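Local structure of putative dehydratase (Mesorhizobium loti, 2POZ) at residues A[124-132]-A[148-159]. The protein is of unknown function but, as a member of the mandelate racemase/muconate lactonizing enzyme family, probably acts as a lyase. Numbering follows the deposited sequence.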
# COMPACT_ATOMS: atom_id res chain seq x y z
N VAL A 124 18.56 37.76 4.27
CA VAL A 124 17.73 36.86 3.49
C VAL A 124 17.03 37.59 2.36
O VAL A 124 16.62 38.74 2.51
CB VAL A 124 16.63 36.19 4.34
CG1 VAL A 124 17.25 35.23 5.33
CG2 VAL A 124 15.81 37.25 5.05
N ARG A 125 16.92 36.91 1.23
CA ARG A 125 16.25 37.46 0.07
C ARG A 125 14.75 37.22 0.30
O ARG A 125 14.35 36.25 0.94
CB ARG A 125 16.71 36.72 -1.18
CG ARG A 125 16.07 37.22 -2.45
CD ARG A 125 16.60 36.44 -3.63
NE ARG A 125 15.79 36.70 -4.82
CZ ARG A 125 15.19 35.74 -5.51
NH1 ARG A 125 15.30 34.48 -5.14
NH2 ARG A 125 14.47 36.06 -6.58
N ALA A 126 13.92 38.11 -0.24
CA ALA A 126 12.49 37.96 -0.07
C ALA A 126 11.74 38.15 -1.38
O ALA A 126 12.27 38.74 -2.31
CB ALA A 126 11.98 38.98 0.95
N TYR A 127 10.53 37.62 -1.44
CA TYR A 127 9.69 37.82 -2.61
C TYR A 127 8.60 38.76 -2.13
O TYR A 127 8.35 38.87 -0.93
CB TYR A 127 9.11 36.49 -3.12
CG TYR A 127 8.16 35.76 -2.20
CD1 TYR A 127 6.83 36.16 -2.07
CD2 TYR A 127 8.58 34.63 -1.49
CE1 TYR A 127 5.94 35.44 -1.25
CE2 TYR A 127 7.70 33.91 -0.67
CZ TYR A 127 6.38 34.32 -0.56
OH TYR A 127 5.52 33.63 0.25
N ALA A 128 7.97 39.48 -3.05
CA ALA A 128 6.92 40.41 -2.67
C ALA A 128 5.51 39.85 -2.87
O ALA A 128 5.24 39.16 -3.85
CB ALA A 128 7.09 41.73 -3.46
N ASN A 129 4.63 40.15 -1.93
CA ASN A 129 3.24 39.73 -2.00
C ASN A 129 2.43 41.00 -1.68
O ASN A 129 3.01 42.03 -1.31
CB ASN A 129 2.94 38.65 -0.95
CG ASN A 129 1.68 37.85 -1.27
OD1 ASN A 129 0.87 38.25 -2.10
ND2 ASN A 129 1.52 36.72 -0.59
N GLY A 130 1.11 40.92 -1.83
CA GLY A 130 0.25 42.05 -1.52
C GLY A 130 0.36 43.27 -2.43
O GLY A 130 -0.10 44.36 -2.08
N TRP A 131 0.96 43.10 -3.60
CA TRP A 131 1.14 44.22 -4.53
C TRP A 131 0.05 44.30 -5.60
O TRP A 131 0.12 45.16 -6.48
CB TRP A 131 2.50 44.09 -5.23
CG TRP A 131 2.76 42.69 -5.78
CD1 TRP A 131 3.30 41.63 -5.10
CD2 TRP A 131 2.43 42.21 -7.09
NE1 TRP A 131 3.33 40.52 -5.91
CE2 TRP A 131 2.80 40.84 -7.13
CE3 TRP A 131 1.86 42.79 -8.23
CZ2 TRP A 131 2.61 40.05 -8.27
CZ3 TRP A 131 1.68 42.00 -9.36
CH2 TRP A 131 2.05 40.64 -9.37
N TYR A 132 -0.95 43.43 -5.52
CA TYR A 132 -2.04 43.39 -6.51
C TYR A 132 -3.42 43.49 -5.86
O TYR A 132 -4.40 42.97 -6.39
CB TYR A 132 -1.93 42.07 -7.28
CG TYR A 132 -1.85 40.87 -6.37
CD1 TYR A 132 -3.00 40.19 -5.98
CD2 TYR A 132 -0.63 40.49 -5.80
CE1 TYR A 132 -2.94 39.16 -5.04
CE2 TYR A 132 -0.56 39.46 -4.86
CZ TYR A 132 -1.72 38.80 -4.48
OH TYR A 132 -1.67 37.80 -3.54
N PRO A 148 6.62 46.80 -6.95
CA PRO A 148 7.57 45.89 -6.30
C PRO A 148 8.89 45.73 -7.07
O PRO A 148 9.96 45.66 -6.46
CB PRO A 148 6.78 44.58 -6.17
CG PRO A 148 5.78 44.67 -7.29
CD PRO A 148 5.35 46.12 -7.22
N LEU A 149 8.82 45.68 -8.39
CA LEU A 149 10.02 45.53 -9.19
C LEU A 149 10.93 46.77 -9.09
O LEU A 149 12.15 46.64 -9.15
CB LEU A 149 9.67 45.25 -10.65
CG LEU A 149 8.93 43.91 -10.86
CD1 LEU A 149 8.67 43.72 -12.34
CD2 LEU A 149 9.76 42.75 -10.30
N LYS A 150 10.34 47.95 -8.92
CA LYS A 150 11.13 49.17 -8.79
C LYS A 150 11.84 49.14 -7.44
O LYS A 150 12.90 49.74 -7.27
CB LYS A 150 10.24 50.41 -8.87
CG LYS A 150 9.67 50.72 -10.25
CD LYS A 150 10.69 51.37 -11.17
CE LYS A 150 10.04 51.82 -12.49
NZ LYS A 150 10.97 52.55 -13.40
N GLU A 151 11.24 48.44 -6.48
CA GLU A 151 11.82 48.31 -5.16
C GLU A 151 12.96 47.29 -5.13
O GLU A 151 13.64 47.14 -4.12
CB GLU A 151 10.75 47.91 -4.14
CG GLU A 151 9.80 49.03 -3.76
CD GLU A 151 8.76 48.57 -2.74
OE1 GLU A 151 7.81 47.86 -3.13
OE2 GLU A 151 8.91 48.92 -1.55
N GLY A 152 13.16 46.57 -6.23
CA GLY A 152 14.25 45.61 -6.29
C GLY A 152 13.95 44.14 -6.06
O GLY A 152 14.89 43.33 -5.98
N TYR A 153 12.68 43.77 -5.95
CA TYR A 153 12.32 42.37 -5.74
C TYR A 153 12.63 41.56 -6.99
O TYR A 153 12.37 42.00 -8.12
CB TYR A 153 10.82 42.25 -5.40
CG TYR A 153 10.50 42.76 -4.02
CD1 TYR A 153 10.71 41.96 -2.90
CD2 TYR A 153 10.06 44.07 -3.82
CE1 TYR A 153 10.50 42.44 -1.61
CE2 TYR A 153 9.84 44.57 -2.53
CZ TYR A 153 10.07 43.75 -1.44
OH TYR A 153 9.92 44.25 -0.17
N GLY A 154 13.19 40.37 -6.80
CA GLY A 154 13.51 39.51 -7.93
C GLY A 154 12.52 38.36 -8.00
O GLY A 154 12.65 37.45 -8.81
N ALA A 155 11.50 38.43 -7.14
CA ALA A 155 10.49 37.39 -7.10
C ALA A 155 9.16 37.96 -6.60
O ALA A 155 9.12 38.80 -5.69
CB ALA A 155 10.95 36.26 -6.19
N LEU A 156 8.08 37.51 -7.21
CA LEU A 156 6.74 37.99 -6.87
C LEU A 156 5.75 36.85 -6.71
O LEU A 156 5.75 35.90 -7.50
CB LEU A 156 6.23 38.92 -7.98
CG LEU A 156 7.07 40.10 -8.44
CD1 LEU A 156 6.47 40.67 -9.72
CD2 LEU A 156 7.14 41.17 -7.35
N LYS A 157 4.89 36.94 -5.70
CA LYS A 157 3.85 35.94 -5.50
C LYS A 157 2.50 36.62 -5.66
O LYS A 157 2.33 37.77 -5.24
CB LYS A 157 3.91 35.29 -4.11
CG LYS A 157 2.91 34.13 -3.99
CD LYS A 157 3.07 33.31 -2.70
CE LYS A 157 2.28 33.88 -1.55
NZ LYS A 157 2.51 33.08 -0.30
N PHE A 158 1.54 35.93 -6.27
CA PHE A 158 0.22 36.51 -6.45
C PHE A 158 -0.88 35.46 -6.59
O PHE A 158 -0.62 34.32 -6.98
CB PHE A 158 0.21 37.47 -7.65
CG PHE A 158 0.56 36.81 -8.96
CD1 PHE A 158 -0.41 36.59 -9.93
CD2 PHE A 158 1.87 36.42 -9.23
CE1 PHE A 158 -0.09 35.99 -11.15
CE2 PHE A 158 2.21 35.82 -10.44
CZ PHE A 158 1.22 35.61 -11.41
N TYR A 159 -2.10 35.86 -6.25
CA TYR A 159 -3.29 35.02 -6.31
C TYR A 159 -4.03 35.47 -7.58
O TYR A 159 -4.55 36.58 -7.63
CB TYR A 159 -4.13 35.27 -5.06
CG TYR A 159 -5.45 34.54 -5.00
CD1 TYR A 159 -5.50 33.15 -4.86
CD2 TYR A 159 -6.66 35.24 -5.06
CE1 TYR A 159 -6.72 32.47 -4.78
CE2 TYR A 159 -7.89 34.58 -4.98
CZ TYR A 159 -7.91 33.19 -4.84
OH TYR A 159 -9.11 32.54 -4.72
O HOH W 1 13.86 39.38 -4.28
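Ala128 and Leu156 are paired in a single parallel beta bridge that joins strand 123-128 to the first strand of the TIM-like barrel of this enolase-superfamily protein. Two backbone bonds define it: Ala128 N to Ala155 O, 3.0 Å, and Lys157 N to Ala128 O, 2.9 Å and nearly straight at 176° about the hydrogen. The axes of strands 124-128 and 155-158 diverge by 40°, a divergence consistent with the pairing being a single bridge, while strand 331-333 runs parallel to strand 123-128 along its other edge.

Apolar contacts come next, beginning with Tyr153 on Ala128. The Ala128 methyl sits over the centre of one face of the Tyr153 ring, CB 3.6 Å from the centroid in a CH-pi contact. Pro148 CG and Leu156 CD2 lie over one face of Trp131, offset toward its rim; Tyr132 CD2 covers the opposite face. With CG of Tyr132 lying between its backbone N and carbonyl carbon (chi1 52°), one face of the ring meets Phe158 CB, 3.8 Å from the centroid.

Polar side chains supplement the backbone bonds. Trp131 NE1 makes a weak bond to Lys157 O, 3.0 Å away, and another weak one to Ala128 O. Asn129 OD1 accepts from Gly130 N and, in the carbonyl plane, from Tyr132 OH at 3.0 Å. An alanine in place of Tyr132 would probably cost OD1 that hydroxyl donor and uncover both Phe158 CB and the indole face. Turned about its CG-CD bond, the Lys157 chain passes Tyr127 and brings NZ 3.1 Å from its OH as donor; NZ is also salt-bridged to Glu231 and Glu332. At the other end, where Arg125 NH2 is salt-bridged to Glu201, a water receives Gly154 N at 2.8 Å and donates to Ala126 O.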